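Local coordinates for putative molybdenum cofactor biosynthesis protein D2 (MoaD2) / thiamine S (Mycobacterium smegmatis, PDB 6JC0) that is a MoaD/ThiS-family, ubiquitin-like protein that probably serves as a small sulfur carrier in the biosynthesis of molybdenum cofactor, at residues A37-V40 with E41-A45; G44-N47 with P48-R52; S58-D62 with E63-R67. All blocks are in the same frame, centred on the assembly; numbering follows the deposited sequence.

Contact 1. Residues A37-V40 with E41-A45; sequences AELV and ERLGA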
loop_
_atom_site.group_PDB
_atom_site.type_symbol
_atom_site.label_atom_id
_atom_site.label_comp_id
_atom_site.label_asym_id
_atom_site.label_seq_id
_atom_site.Cartn_x
_atom_site.Cartn_y
_atom_site.Cartn_z
ATOM N N ALA B 37 -1.399 41.703 -11.225
ATOM C CA ALA B 37 -2.295 41.477 -12.357
ATOM C C ALA B 37 -1.882 42.312 -13.576
ATOM O O ALA B 37 -1.831 41.805 -14.696
ATOM C CB ALA B 37 -3.731 41.784 -11.962
ATOM N N GLU B 38 -1.579 43.587 -13.353
ATOM C CA GLU B 38 -1.103 44.453 -14.427
ATOM C C GLU B 38 0.220 43.957 -15.002
ATOM O O GLU B 38 0.467 44.076 -16.200
ATOM C CB GLU B 38 -0.931 45.890 -13.933
ATOM C CG GLU B 38 -2.205 46.583 -13.494
ATOM C CD GLU B 38 -1.941 48.000 -13.021
ATOM O OE1 GLU B 38 -1.535 48.836 -13.855
ATOM O OE2 GLU B 38 -2.123 48.272 -11.814
ATOM N N LEU B 39 1.075 43.415 -14.139
ATOM C CA LEU B 39 2.355 42.863 -14.573
ATOM C C LEU B 39 2.131 41.670 -15.489
ATOM O O LEU B 39 2.762 41.556 -16.541
ATOM C CB LEU B 39 3.209 42.445 -13.372
ATOM C CG LEU B 39 4.467 41.637 -13.705
ATOM C CD1 LEU B 39 5.426 42.439 -14.587
ATOM C CD2 LEU B 39 5.168 41.178 -12.433
ATOM N N VAL B 40 1.223 40.788 -15.082
ATOM C CA VAL B 40 0.901 39.594 -15.856
ATOM C C VAL B 40 0.400 39.969 -17.251
ATOM O O VAL B 40 0.720 39.296 -18.236
ATOM C CB VAL B 40 -0.152 38.726 -15.126
ATOM C CG1 VAL B 40 -0.648 37.594 -16.016
ATOM C CG2 VAL B 40 0.437 38.163 -13.839
ATOM N N GLU B 41 -0.363 41.055 -17.333
ATOM C CA GLU B 41 -0.841 41.558 -18.618
ATOM C C GLU B 41 0.330 41.929 -19.520
ATOM O O GLU B 41 0.351 41.584 -20.701
ATOM C CB GLU B 41 -1.752 42.775 -18.431
ATOM C CG GLU B 41 -3.105 42.476 -17.813
ATOM C CD GLU B 41 -3.930 43.734 -17.590
ATOM O OE1 GLU B 41 -3.343 44.840 -17.558
ATOM O OE2 GLU B 41 -5.165 43.618 -17.447
ATOM N N ARG B 42 1.306 42.637 -18.953
ATOM C CA ARG B 42 2.464 43.083 -19.722
ATOM C C ARG B 42 3.362 41.910 -20.106
ATOM O O ARG B 42 3.937 41.888 -21.192
ATOM C CB ARG B 42 3.252 44.136 -18.937
ATOM C CG ARG B 42 2.475 45.430 -18.720
ATOM C CD ARG B 42 3.251 46.421 -17.863
ATOM N NE ARG B 42 2.537 47.686 -17.714
ATOM C CZ ARG B 42 2.561 48.670 -18.607
ATOM N NH1 ARG B 42 1.881 49.786 -18.387
ATOM N NH2 ARG B 42 3.262 48.539 -19.725
ATOM N N LEU B 43 3.476 40.929 -19.219
ATOM C CA LEU B 43 4.226 39.716 -19.535
ATOM C C LEU B 43 3.582 38.947 -20.690
ATOM O O LEU B 43 4.274 38.370 -21.533
ATOM C CB LEU B 43 4.326 38.805 -18.309
ATOM C CG LEU B 43 5.082 39.303 -17.077
ATOM C CD1 LEU B 43 5.138 38.196 -16.028
ATOM C CD2 LEU B 43 6.480 39.783 -17.449
ATOM N N GLY B 44 2.254 38.939 -20.719
ATOM C CA GLY B 44 1.521 38.168 -21.704
ATOM C C GLY B 44 1.555 38.778 -23.091
ATOM O O GLY B 44 1.282 38.102 -24.083
ATOM N N ALA B 45 1.903 40.059 -23.164
ATOM C CA ALA B 45 1.962 40.759 -24.438
ATOM C C ALA B 45 3.093 40.215 -25.318
ATOM O O ALA B 45 3.136 40.477 -26.520
ATOM C CB ALA B 45 2.129 42.251 -24.210
#
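Leu39 and Leu43, one helical turn apart on helix 36-44, lean their branches together at a slant: CD1 of Leu39 rests 4.0 Å from CG of Leu43 and about as far from its CD2. The two leucines use different rotamers to meet. Leu39 swings CG away from its own backbone N (chi1 170°), which carries its branch along the helix toward the next turn, while Leu43 keeps CG beside its N (chi1 -64°) and folds over the turn before it. CG of Leu43 thereby also sits 3.3 Å from Leu39 O, the carbonyl that takes the Leu43 N-H in a short bond (N to O 2.8 Å). Both side chains face the beta-sheet, Leu39 on Leu28 and Ile30, Leu43 on Leu28, Val11 and Tyr13. Val40, a step round the helix, turns instead to Leu54 and Met69.

The outer side of the helix carries Glu38, Glu41 and Arg42. The stems of Glu41 and Arg42 lie against backbone carbonyls: CG of Glu41 comes 3.4 Å from Ala37 O, and CG of Arg42 comes 3.5 Å from Glu38 O. Each of these carbonyls accepts the amide of the same residue whose stem it touches, Glu41 N to Ala37 O at 3.1 Å and Arg42 N to Glu38 O at 3.2 Å. The Arg42 chain runs extended to NE and its guanidinium does not pair with the Glu38 carboxylate; Glu38 OE1 and Arg42 NE stay 5.7 Å apart.

The helix is thus amphipathic: backbone i to i+4 bonds, among them Gly44 N to Val40 O, hold its shape, apolar leucines fasten it to the sheet of the ubiquitin-like fold, and Glu38 and Arg42, of opposite charge but not in contact, probably attract each other weakly across the helix surface.

Contact 2. Residues G44-N47 with P48-R52; sequences GARN and PELAR
Asn47 lays its carboxamide over the first turn of helix 48-54, with OD1 2.7 Å from Leu50 N in a capping hydrogen bond. The N-H points well at the oxygen, yet the donor stands 34° off the plane of the amide. Asn47 is the N-cap, and its CG sits between its own N and carbonyl carbon (chi1 63°), a torsion that brings OD1 back over the amides of the turn; Glu49 N is also close to it, at 3.0 Å. The other end of the amide is held too, since ND2 donates to Ala20 O of helix 16-21. With both ends engaged, the rotation of the amide is fixed.

Glu49 folds back at chi2 and crosses Asn47 at about a right angle, its carboxylate plane 63° from that of the amide. OE1 of Glu49 then lies 3.2 Å from OD1 of Asn47; both are acceptors, so this is proximity without a bond. On the opposite side of the capping amide from the solvent-facing Glu49, Leu50 turns inward, its CB 4.0 Å from Asn47 ND2, and its branch packs on Ala20 and Ala21. CD2 of Leu50 also meets CD of Arg46 at 4.0 Å, reaching the edge of the guanidinium near its plane, while NH2 of Arg46 makes a salt bridge with Glu26. The main chain adds a second bond, Ala51 N to Asn47 O, and the methyl of Ala51 touches Gly44 O at 3.4 Å, bringing the backbone at Gly44 against the new helix.

One asparagine therefore serves the helix start twice, by side chain and by main chain, and satisfies the amides of Leu50 and Ala51. The Glu49 carboxylate near this N-terminus would probably be favoured by the helix dipole.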
loop_
_atom_site.group_PDB
_atom_site.type_symbol
_atom_site.label_atom_id
_atom_site.label_comp_id
_atom_site.label_asym_id
_atom_site.label_seq_id
_atom_site.Cartn_x
_atom_site.Cartn_y
_atom_site.Cartn_z
ATOM N N GLY B 44 2.254 38.939 -20.719
ATOM C CA GLY B 44 1.521 38.168 -21.704
ATOM C C GLY B 44 1.555 38.778 -23.091
ATOM O O GLY B 44 1.282 38.102 -24.083
ATOM N N ALA B 45 1.903 40.059 -23.164
ATOM C CA ALA B 45 1.962 40.759 -24.438
ATOM C C ALA B 45 3.093 40.215 -25.318
ATOM O O ALA B 45 3.136 40.477 -26.520
ATOM C CB ALA B 45 2.129 42.251 -24.210
ATOM N N ARG B 46 4.000 39.455 -24.708
ATOM C CA ARG B 46 5.107 38.824 -25.426
ATOM C C ARG B 46 4.609 37.986 -26.606
ATOM O O ARG B 46 4.938 38.260 -27.760
ATOM C CB ARG B 46 5.931 37.955 -24.469
ATOM C CG ARG B 46 7.067 37.184 -25.132
ATOM C CD ARG B 46 7.912 36.437 -24.103
ATOM N NE ARG B 46 8.572 37.354 -23.177
ATOM C CZ ARG B 46 9.798 37.837 -23.349
ATOM N NH1 ARG B 46 10.508 37.488 -24.412
ATOM N NH2 ARG B 46 10.317 38.670 -22.456
ATOM N N ASN B 47 3.815 36.966 -26.307
ATOM C CA ASN B 47 3.206 36.136 -27.337
ATOM C C ASN B 47 1.923 35.508 -26.805
ATOM O O ASN B 47 1.773 35.328 -25.597
ATOM C CB ASN B 47 4.186 35.055 -27.823
ATOM C CG ASN B 47 4.581 34.075 -26.727
ATOM O OD1 ASN B 47 3.813 33.188 -26.372
ATOM N ND2 ASN B 47 5.788 34.227 -26.200
ATOM N N PRO B 48 0.979 35.199 -27.705
ATOM C CA PRO B 48 -0.296 34.589 -27.319
ATOM C C PRO B 48 -0.149 33.287 -26.535
ATOM O O PRO B 48 -1.005 32.990 -25.704
ATOM C CB PRO B 48 -0.972 34.327 -28.664
ATOM C CG PRO B 48 -0.432 35.392 -29.549
ATOM C CD PRO B 48 0.998 35.570 -29.132
ATOM N N GLU B 49 0.909 32.526 -26.800
ATOM C CA GLU B 49 1.111 31.244 -26.133
ATOM C C GLU B 49 1.398 31.447 -24.648
ATOM O O GLU B 49 0.806 30.782 -23.798
ATOM C CB GLU B 49 2.249 30.456 -26.785
ATOM C CG GLU B 49 2.104 30.255 -28.287
ATOM C CD GLU B 49 2.684 31.404 -29.096
ATOM O OE1 GLU B 49 2.139 32.527 -29.020
ATOM O OE2 GLU B 49 3.688 31.185 -29.803
ATOM N N LEU B 50 2.307 32.365 -24.340
ATOM C CA LEU B 50 2.601 32.692 -22.950
ATOM C C LEU B 50 1.355 33.254 -22.278
ATOM O O LEU B 50 1.000 32.844 -21.173
ATOM C CB LEU B 50 3.757 33.690 -22.846
ATOM C CG LEU B 50 4.086 34.145 -21.422
ATOM C CD1 LEU B 50 4.384 32.946 -20.527
ATOM C CD2 LEU B 50 5.242 35.138 -21.410
ATOM N N ALA B 51 0.691 34.181 -22.965
ATOM C CA ALA B 51 -0.539 34.786 -22.463
ATOM C C ALA B 51 -1.551 33.708 -22.089
ATOM O O ALA B 51 -2.233 33.809 -21.068
ATOM C CB ALA B 51 -1.127 35.734 -23.498
ATOM N N ARG B 52 -1.620 32.672 -22.921
ATOM C CA ARG B 52 -2.511 31.539 -22.703
ATOM C C ARG B 52 -2.125 30.751 -21.446
ATOM O O ARG B 52 -2.972 30.451 -20.607
ATOM C CB ARG B 52 -2.495 30.621 -23.930
ATOM C CG ARG B 52 -3.816 29.932 -24.228
ATOM C CD ARG B 52 -3.749 29.101 -25.511
ATOM N NE ARG B 52 -3.377 29.901 -26.678
ATOM C CZ ARG B 52 -2.237 29.762 -27.350
ATOM N NH1 ARG B 52 -1.353 28.845 -26.979
ATOM N NH2 ARG B 52 -1.983 30.536 -28.398
#

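Contact 3. Residues S58-D62 with E63-R67; sequences SYLCD and EVAVR
Val66 sets CG1 anti to its N (chi1 177°) and thus CG2 beside it, while Cys61 keeps SG near its own N (chi1 -71°); these torsions bring CG2 of Val66 to 3.6 Å from SG of Cys61. The same methyl lies 3.9 Å from CB of Tyr59, so it touches both residues on one face of the hairpin. The Tyr59 ring leads off the other way, onto Val81 and Met69. On the reverse face, Leu60 lays CD2 over the backbone of Ala65, 3.7 Å from its CA, and CB against CA of Glu63.

Strands 58-61 and 64-65 run antiparallel through a type I' turn from Cys61 to Val64, with Asp62 and Glu63 both in left-handed backbone conformation. Cys61 and Val64 form the hydrogen-bonded pair: Cys61 N gives to Val64 O at 2.9 Å, and Val64 N returns to Cys61 O from well above the plane of that carbonyl. Past the non-hydrogen-bonded pair Leu60-Ala65, Val66 N bonds to Tyr59 O at 2.8 Å. One water extends the pairing, accepting from Tyr59 N and donating to Val66 O; another accepts from Glu63 N at 2.7 Å in the turn.

Beyond the hairpin, Asp62 OD1 accepts from Thr78 N, and Glu63 OE2 makes a salt bridge with Arg12 NH2. Within the chain this hairpin with its two-residue turn forms one edge of the mixed sheet, where polar side chains of another protein chain pack on Leu60 and Glu63; polar pairing sets the register, the Val66 methyl joins Tyr59 and Cys61, and water completes the bonding where the strands part.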
loop_
_atom_site.group_PDB
_atom_site.type_symbol
_atom_site.label_atom_id
_atom_site.label_comp_id
_atom_site.label_asym_id
_atom_site.label_seq_id
_atom_site.Cartn_x
_atom_site.Cartn_y
_atom_site.Cartn_z
ATOM N N SER B 58 -0.239 30.431 -11.044
ATOM C CA SER B 58 -0.224 31.105 -9.753
ATOM C C SER B 58 1.092 31.861 -9.648
ATOM O O SER B 58 1.960 31.721 -10.515
ATOM C CB SER B 58 -0.388 30.118 -8.598
ATOM O OG SER B 58 0.678 29.189 -8.572
ATOM N N TYR B 59 1.246 32.670 -8.605
ATOM C CA TYR B 59 2.400 33.559 -8.528
ATOM C C TYR B 59 2.984 33.681 -7.128
ATOM O O TYR B 59 2.261 33.672 -6.127
ATOM C CB TYR B 59 2.021 34.947 -9.060
ATOM C CG TYR B 59 1.491 34.897 -10.473
ATOM C CD1 TYR B 59 2.356 34.936 -11.562
ATOM C CD2 TYR B 59 0.129 34.773 -10.719
ATOM C CE1 TYR B 59 1.876 34.866 -12.859
ATOM C CE2 TYR B 59 -0.360 34.698 -12.012
ATOM C CZ TYR B 59 0.519 34.751 -13.077
ATOM O OH TYR B 59 0.038 34.684 -14.363
ATOM N N LEU B 60 4.308 33.788 -7.076
ATOM C CA LEU B 60 5.014 34.091 -5.841
ATOM C C LEU B 60 5.735 35.426 -5.961
ATOM O O LEU B 60 6.278 35.751 -7.014
ATOM C CB LEU B 60 6.027 32.996 -5.508
ATOM C CG LEU B 60 5.621 31.538 -5.713
ATOM C CD1 LEU B 60 6.829 30.643 -5.509
ATOM C CD2 LEU B 60 4.484 31.147 -4.775
ATOM N N CYS B 61 5.731 36.196 -4.880
ATOM C CA CYS B 61 6.571 37.384 -4.770
ATOM C C CYS B 61 7.599 37.120 -3.683
ATOM O O CYS B 61 7.237 36.987 -2.515
ATOM C CB CYS B 61 5.743 38.626 -4.439
ATOM S SG CYS B 61 4.696 39.221 -5.780
ATOM N N ASP B 62 8.871 37.040 -4.069
ATOM C CA ASP B 62 9.926 36.573 -3.173
ATOM C C ASP B 62 9.513 35.244 -2.541
ATOM O O ASP B 62 9.609 35.060 -1.330
ATOM C CB ASP B 62 10.236 37.615 -2.094
ATOM C CG ASP B 62 10.870 38.876 -2.660
ATOM O OD1 ASP B 62 11.402 38.826 -3.789
ATOM O OD2 ASP B 62 10.842 39.919 -1.973
ATOM N N GLU B 63 9.025 34.339 -3.386
ATOM C CA GLU B 63 8.587 32.999 -2.987
ATOM C C GLU B 63 7.480 32.979 -1.926
ATOM O O GLU B 63 7.303 31.979 -1.234
ATOM C CB GLU B 63 9.784 32.174 -2.500
ATOM C CG GLU B 63 10.822 31.916 -3.584
ATOM C CD GLU B 63 11.879 30.911 -3.166
ATOM O OE1 GLU B 63 11.968 30.602 -1.959
ATOM O OE2 GLU B 63 12.621 30.426 -4.048
ATOM N N VAL B 64 6.733 34.074 -1.808
ATOM C CA VAL B 64 5.524 34.092 -0.984
ATOM C C VAL B 64 4.299 34.126 -1.896
ATOM O O VAL B 64 4.201 34.981 -2.771
ATOM C CB VAL B 64 5.485 35.303 -0.029
ATOM C CG1 VAL B 64 4.170 35.329 0.742
ATOM C CG2 VAL B 64 6.667 35.271 0.928
ATOM N N ALA B 65 3.375 33.190 -1.691
ATOM C CA ALA B 65 2.203 33.053 -2.550
ATOM C C ALA B 65 1.401 34.349 -2.656
ATOM O O ALA B 65 1.154 35.015 -1.657
ATOM C CB ALA B 65 1.313 31.927 -2.045
ATOM N N VAL B 66 1.015 34.702 -3.880
ATOM C CA VAL B 66 0.182 35.875 -4.123
ATOM C C VAL B 66 -1.293 35.513 -3.994
ATOM O O VAL B 66 -1.843 34.806 -4.835
ATOM C CB VAL B 66 0.432 36.479 -5.523
ATOM C CG1 VAL B 66 -0.512 37.646 -5.775
ATOM C CG2 VAL B 66 1.884 36.917 -5.666
ATOM N N ARG B 67 -1.927 35.994 -2.933
ATOM C CA ARG B 67 -3.335 35.708 -2.691
ATOM C C ARG B 67 -4.232 36.732 -3.378
ATOM O O ARG B 67 -5.305 36.397 -3.879
ATOM C CB ARG B 67 -3.627 35.682 -1.189
ATOM C CG ARG B 67 -3.017 34.502 -0.447
ATOM C CD ARG B 67 -3.181 34.670 1.056
ATOM N NE ARG B 67 -3.048 33.406 1.776
ATOM C CZ ARG B 67 -3.159 33.279 3.095
ATOM N NH1 ARG B 67 -3.401 34.345 3.848
ATOM N NH2 ARG B 67 -3.026 32.089 3.663
HETATM O O HOH W 1 -1.043 33.490 -7.259
HETATM O O HOH W 2 9.369 34.664 -6.019
#

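Overall arrangement
Contacts 1 and 2 are consecutive: they share Gly44 and Ala45, their centres lie 9 Å apart, and Leu43 O touches Leu50 CD2 at 3.4 Å, so the two helices pack directly after the turn. Contact 3 sits on the other side of the chain's centre, its centre 15 Å from that of contact 1 and 20 Å from that of contact 2. It is linked to the first helix by Val40 CG1, 3.4 Å from Tyr59 OH, whereas contact 2 comes no nearer to it than about 7 Å between closest atoms. Contact 1 is thus the one in touch with both others, within one ubiquitin-like ThiS-family fold.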